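PDB 5IHS: endoglucanase, glycoside hydrolase family 5 protein from Cytophaga hutchinsonii, which probably hydrolyses internal beta-1,4-glucosidic bonds of cellulose chains as an endoglucanase built on a TIM barrel. Local coordinates for residues Q51-S56 with R317-L322; V246-T251 with C280-A285. All coordinates share one frame; numbering follows the deposited sequence.

Contact 1: residues Q51-S56 with R317-L322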
loop_
_atom_site.group_PDB
_atom_site.type_symbol
_atom_site.label_atom_id
_atom_site.label_comp_id
_atom_site.label_asym_id
_atom_site.label_seq_id
_atom_site.Cartn_x
_atom_site.Cartn_y
_atom_site.Cartn_z
ATOM N N GLN A 51 -7.815 -8.958 6.517
ATOM C CA GLN A 51 -7.713 -7.504 6.462
ATOM C C GLN A 51 -6.377 -7.112 7.079
ATOM O O GLN A 51 -6.138 -7.374 8.263
ATOM C CB GLN A 51 -8.860 -6.834 7.214
ATOM C CG GLN A 51 -8.861 -5.325 7.044
ATOM C CD GLN A 51 -9.908 -4.646 7.880
ATOM O OE1 GLN A 51 -10.629 -5.290 8.643
ATOM N NE2 GLN A 51 -9.981 -3.336 7.763
ATOM N N LEU A 52 -5.505 -6.517 6.275
ATOM C CA LEU A 52 -4.190 -6.069 6.700
ATOM C C LEU A 52 -4.253 -4.586 7.055
ATOM O O LEU A 52 -5.056 -3.833 6.502
ATOM C CB LEU A 52 -3.171 -6.279 5.574
ATOM C CG LEU A 52 -3.045 -7.727 5.091
ATOM C CD1 LEU A 52 -2.064 -7.819 3.932
ATOM C CD2 LEU A 52 -2.641 -8.690 6.211
ATOM N N ARG A 53 -3.393 -4.163 7.978
ATOM C CA ARG A 53 -3.270 -2.747 8.303
ATOM C C ARG A 53 -1.814 -2.463 8.611
ATOM O O ARG A 53 -1.153 -3.254 9.297
ATOM C CB ARG A 53 -4.086 -2.339 9.532
ATOM C CG ARG A 53 -5.547 -2.720 9.544
ATOM C CD ARG A 53 -6.118 -2.389 10.928
ATOM N NE ARG A 53 -7.536 -2.687 11.007
ATOM C CZ ARG A 53 -8.032 -3.885 11.262
ATOM N NH1 ARG A 53 -7.230 -4.909 11.536
ATOM N NH2 ARG A 53 -9.347 -4.047 11.280
ATOM N N GLY A 54 -1.313 -1.347 8.101
ATOM C CA GLY A 54 0.067 -1.010 8.349
ATOM C C GLY A 54 0.433 0.379 7.907
ATOM O O GLY A 54 -0.398 1.303 7.911
ATOM N N MET A 55 1.706 0.524 7.549
ATOM C CA MET A 55 2.299 1.808 7.232
ATOM C C MET A 55 2.956 1.777 5.865
ATOM O O MET A 55 3.572 0.775 5.470
ATOM C CB MET A 55 3.376 2.195 8.245
ATOM C CG MET A 55 2.843 2.489 9.636
ATOM S SD MET A 55 1.624 3.810 9.693
ATOM C CE MET A 55 2.613 5.259 9.272
ATOM N N SER A 56 2.858 2.903 5.173
ATOM C CA SER A 56 3.664 3.163 3.994
ATOM C C SER A 56 4.910 3.948 4.370
ATOM O O SER A 56 4.843 4.940 5.107
ATOM C CB SER A 56 2.867 3.948 2.949
ATOM O OG SER A 56 3.555 4.027 1.704
ATOM N N ARG A 317 -0.888 4.839 14.835
ATOM C CA ARG A 317 -0.269 3.790 15.641
ATOM C C ARG A 317 -1.244 3.244 16.672
ATOM O O ARG A 317 -1.313 2.025 16.899
ATOM C CB ARG A 317 0.994 4.319 16.324
ATOM C CG ARG A 317 1.663 3.319 17.241
ATOM C CD ARG A 317 2.943 3.912 17.847
ATOM N NE ARG A 317 3.531 3.077 18.885
ATOM C CZ ARG A 317 3.162 3.082 20.166
ATOM N NH1 ARG A 317 2.186 3.873 20.603
ATOM N NH2 ARG A 317 3.757 2.262 21.014
ATOM N N ASP A 318 -2.024 4.119 17.303
ATOM C CA ASP A 318 -2.994 3.637 18.277
ATOM C C ASP A 318 -4.025 2.720 17.620
ATOM O O ASP A 318 -4.404 1.691 18.197
ATOM C CB ASP A 318 -3.692 4.813 18.957
ATOM C CG ASP A 318 -2.815 5.549 19.980
ATOM O OD1 ASP A 318 -1.703 5.071 20.311
ATOM O OD2 ASP A 318 -3.275 6.614 20.481
ATOM N N ASP A 319 -4.495 3.075 16.415
ATOM C CA ASP A 319 -5.448 2.225 15.697
ATOM C C ASP A 319 -4.829 0.874 15.344
ATOM O O ASP A 319 -5.466 -0.170 15.516
ATOM C CB ASP A 319 -5.966 2.963 14.457
ATOM C CG ASP A 319 -6.867 2.106 13.574
ATOM O OD1 ASP A 319 -8.070 1.992 13.909
ATOM O OD2 ASP A 319 -6.380 1.541 12.554
ATOM N N LEU A 320 -3.581 0.869 14.865
ATOM C CA LEU A 320 -2.896 -0.391 14.564
ATOM C C LEU A 320 -2.769 -1.274 15.798
ATOM O O LEU A 320 -3.025 -2.484 15.738
ATOM C CB LEU A 320 -1.506 -0.123 13.990
ATOM C CG LEU A 320 -1.471 0.484 12.588
ATOM C CD1 LEU A 320 -0.069 0.912 12.229
ATOM C CD2 LEU A 320 -1.997 -0.484 11.567
ATOM N N ARG A 321 -2.326 -0.701 16.916
ATOM C CA ARG A 321 -2.129 -1.499 18.120
ATOM C C ARG A 321 -3.451 -2.079 18.602
ATOM O O ARG A 321 -3.518 -3.242 19.016
ATOM C CB ARG A 321 -1.451 -0.636 19.185
ATOM C CG ARG A 321 0.030 -0.420 18.885
ATOM C CD ARG A 321 0.691 0.678 19.715
ATOM N NE ARG A 321 0.744 0.433 21.148
ATOM C CZ ARG A 321 1.698 -0.253 21.765
ATOM N NH1 ARG A 321 2.682 -0.835 21.087
ATOM N NH2 ARG A 321 1.655 -0.369 23.082
ATOM N N LEU A 322 -4.513 -1.286 18.546
ATOM C CA LEU A 322 -5.820 -1.722 19.003
ATOM C C LEU A 322 -6.370 -2.843 18.137
ATOM O O LEU A 322 -6.912 -3.825 18.658
ATOM C CB LEU A 322 -6.757 -0.525 18.950
ATOM C CG LEU A 322 -8.211 -0.793 19.276
ATOM C CD1 LEU A 322 -8.332 -1.124 20.744
ATOM C CD2 LEU A 322 -9.055 0.415 18.919
#
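This is a buried strand-to-helix contact on the outer wall of the TIM barrel, where the last helix of the fold, 311-329, lies against the first barrel strand, 53-57. The two short segments run roughly antiparallel, at 147°, with axes 8.8 Å apart, and no hydrogen bond joins them directly. Leu320 carries most of the packing. Its CG lies beside its own backbone N (chi1 -70°), so the isobutyl fork leads down to the strand. Branch CD2 comes within 3.5 Å of Arg53 CB and 3.6 Å of Gly54 N, resting on the backbone, while CD1 reaches Met55 CG at 4.2 Å. Leucine's apolar fork suits this role, because its two methyls can rest on different residues, and the flexible methionine bends to lie beside it. Gly54, with psi near -151°, has an extended conformation that glycine adopts readily, and its bare backbone lies under Leu320 CD2. Next to Leu320 the contact turns polar. Arg53 runs extended from CG to NE past Asp319, but NE and Asp319 OD2 stay 4.6 Å apart. The hydroxyl of Tyr279 joins them, hydrogen-bonded to both. Further out, Arg53 forms a salt bridge with Asp273 and a hydrogen bond with Asn324, and Asp319 pairs with Lys323, so each charge has a partner of opposite sign. Strand 53-57 is flanked by strands 279-284 and 83-89, while helix 311-329 covers its outer side.

Contact 2: residues V246-T251 with C280-A285; sequences VTEYGT and CNWSIA
Tyr249 and Asn281 stand side by side in neighbouring parallel strands, and backbone bonds grip the pair from both ends. Trp282 N donates almost straight (174°) to Tyr249 O over 2.9 Å, whereas Tyr249 N to Cys280 O is a weak bond. Cys280 N donates to Val246 O at 3.0 Å. Between the bonds of Val246 O and Tyr249 N, Thr247 and Glu248 both lie opposite the single residue Cys280, a beta bulge, with Thr247 near-helical. On the outer side the Tyr249 ring receives Asn281 CA over its face, a CH-pi contact of 4.0 Å to the centroid, and its hydroxyl is hydrogen-bonded to that of Tyr269. A water accepts from Asn281 ND2 and Thr251 N and lies 2.8 Å from Trp282 O, bridging strand 279-284 and the loop after strand 244-249. On the inner side Glu248, CG anti to its backbone N (chi1 -166°), lies alongside Trp282, its carboxylate over one face and OE1 3.4 Å from CE3. The opposite face of this flat indole wall carries Ser283 CB, after a cis peptide. Arg85 forms a salt bridge with OE1 and Tyr222 hydrogen-bonds OE2, which would favour the ionised carboxylate and limit its rotation. The place of Glu248 at the C-terminal end of the seventh barrel strand is that of the nucleophile in family 5 glycosidases, consistent with its attacking the anomeric carbon.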
loop_
_atom_site.group_PDB
_atom_site.type_symbol
_atom_site.label_atom_id
_atom_site.label_comp_id
_atom_site.label_asym_id
_atom_site.label_seq_id
_atom_site.Cartn_x
_atom_site.Cartn_y
_atom_site.Cartn_z
ATOM N N VAL A 246 -6.831 -0.084 0.206
ATOM C CA VAL A 246 -6.372 1.272 0.491
ATOM C C VAL A 246 -4.864 1.203 0.723
ATOM O O VAL A 246 -4.381 1.074 1.855
ATOM C CB VAL A 246 -7.148 1.911 1.652
ATOM C CG1 VAL A 246 -6.540 3.258 2.027
ATOM C CG2 VAL A 246 -8.606 2.096 1.257
ATOM N N THR A 247 -4.089 1.274 -0.363
ATOM C CA THR A 247 -2.645 1.187 -0.204
ATOM C C THR A 247 -2.055 2.464 0.355
ATOM O O THR A 247 -0.887 2.454 0.750
ATOM C CB THR A 247 -1.941 0.810 -1.513
ATOM O OG1 THR A 247 -2.201 1.831 -2.470
ATOM C CG2 THR A 247 -2.400 -0.559 -2.043
ATOM N N GLU A 248 -2.831 3.547 0.399
ATOM C CA GLU A 248 -2.361 4.799 0.971
ATOM C C GLU A 248 -3.554 5.612 1.448
ATOM O O GLU A 248 -4.517 5.823 0.692
ATOM C CB GLU A 248 -1.587 5.603 -0.079
ATOM C CG GLU A 248 -0.796 6.743 0.491
ATOM C CD GLU A 248 -0.169 7.601 -0.596
ATOM O OE1 GLU A 248 0.609 7.056 -1.422
ATOM O OE2 GLU A 248 -0.474 8.819 -0.614
ATOM N N TYR A 249 -3.474 6.114 2.679
ATOM C CA TYR A 249 -4.429 7.110 3.151
ATOM C C TYR A 249 -3.700 8.025 4.118
ATOM O O TYR A 249 -2.715 7.639 4.749
ATOM C CB TYR A 249 -5.680 6.481 3.830
ATOM C CG TYR A 249 -5.368 5.937 5.204
ATOM C CD1 TYR A 249 -4.819 4.671 5.356
ATOM C CD2 TYR A 249 -5.601 6.688 6.357
ATOM C CE1 TYR A 249 -4.479 4.174 6.608
ATOM C CE2 TYR A 249 -5.262 6.201 7.614
ATOM C CZ TYR A 249 -4.692 4.947 7.734
ATOM O OH TYR A 249 -4.348 4.501 8.983
ATOM N N GLY A 250 -4.211 9.241 4.261
ATOM C CA GLY A 250 -3.729 10.168 5.256
ATOM C C GLY A 250 -4.750 10.429 6.356
ATOM O O GLY A 250 -5.846 9.881 6.377
ATOM N N THR A 251 -4.359 11.311 7.272
ATOM C CA THR A 251 -5.248 11.796 8.326
ATOM C C THR A 251 -5.631 13.261 8.126
ATOM O O THR A 251 -6.286 13.847 8.997
ATOM C CB THR A 251 -4.570 11.651 9.685
ATOM O OG1 THR A 251 -3.373 12.436 9.665
ATOM C CG2 THR A 251 -4.256 10.190 10.008
ATOM N N CYS A 280 -3.112 1.170 4.559
ATOM C CA CYS A 280 -1.769 1.598 4.959
ATOM C C CYS A 280 -1.695 3.117 4.990
ATOM O O CYS A 280 -2.098 3.774 4.027
ATOM C CB CYS A 280 -0.690 1.133 3.974
ATOM S SG CYS A 280 -0.422 -0.625 3.898
ATOM N N ASN A 281 -1.141 3.665 6.068
ATOM C CA ASN A 281 -1.064 5.111 6.260
ATOM C C ASN A 281 0.202 5.719 5.668
ATOM O O ASN A 281 1.303 5.168 5.788
ATOM C CB ASN A 281 -1.106 5.437 7.752
ATOM C CG ASN A 281 -0.919 6.917 8.036
ATOM O OD1 ASN A 281 0.094 7.324 8.603
ATOM N ND2 ASN A 281 -1.912 7.720 7.676
ATOM N N TRP A 282 0.031 6.893 5.069
ATOM C CA TRP A 282 1.115 7.738 4.578
ATOM C C TRP A 282 1.431 8.781 5.646
ATOM O O TRP A 282 0.556 9.613 5.943
ATOM C CB TRP A 282 0.645 8.429 3.307
ATOM C CG TRP A 282 1.667 9.246 2.582
ATOM C CD1 TRP A 282 1.871 10.589 2.695
ATOM C CD2 TRP A 282 2.607 8.774 1.611
ATOM N NE1 TRP A 282 2.874 10.983 1.852
ATOM C CE2 TRP A 282 3.342 9.895 1.169
ATOM C CE3 TRP A 282 2.902 7.515 1.073
ATOM C CZ2 TRP A 282 4.346 9.794 0.204
ATOM C CZ3 TRP A 282 3.899 7.419 0.114
ATOM C CH2 TRP A 282 4.597 8.555 -0.320
ATOM N N SER A 283 2.633 8.791 6.230
ATOM C CA SER A 283 3.733 7.879 5.942
ATOM C C SER A 283 4.778 7.931 7.047
ATOM O O SER A 283 4.806 8.855 7.866
ATOM C CB SER A 283 4.454 8.244 4.637
ATOM O OG SER A 283 5.278 9.388 4.801
ATOM N N ILE A 284 5.682 6.952 7.007
ATOM C CA ILE A 284 6.942 7.009 7.741
ATOM C C ILE A 284 7.874 7.959 6.985
ATOM O O ILE A 284 8.527 7.603 6.004
ATOM C CB ILE A 284 7.551 5.621 7.936
ATOM C CG1 ILE A 284 6.589 4.710 8.725
ATOM C CG2 ILE A 284 8.909 5.723 8.598
ATOM C CD1 ILE A 284 6.274 5.165 10.141
ATOM N N ALA A 285 7.894 9.202 7.446
ATOM C CA ALA A 285 8.722 10.271 6.920
ATOM C C ALA A 285 8.861 11.265 8.046
ATOM O O ALA A 285 7.977 11.364 8.896
ATOM C CB ALA A 285 8.044 10.985 5.753
HETATM O O HOH W 1 -1.371 10.763 7.550
#

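The two contacts have centres 10 Å apart and meet at the seam where the eight-stranded barrel closes. Along the chain the order is 51-56, 246-251, 280-285, 317-322, so contact 2 falls wholly between the halves of contact 1. Strand 279-284 of contact 2 is the neighbour of strand 53-57 of contact 1: Ser56 N lies 2.8 Å from Asn281 O, a probable hydrogen bond, and Met55 CE packs on Asn281 OD1. Helix 311-329 follows strand 279-284 in sequence. Contact 1 thus covers the outside of the first strand, whereas contact 2 joins the last two strands and turns Glu248 towards the probable active site.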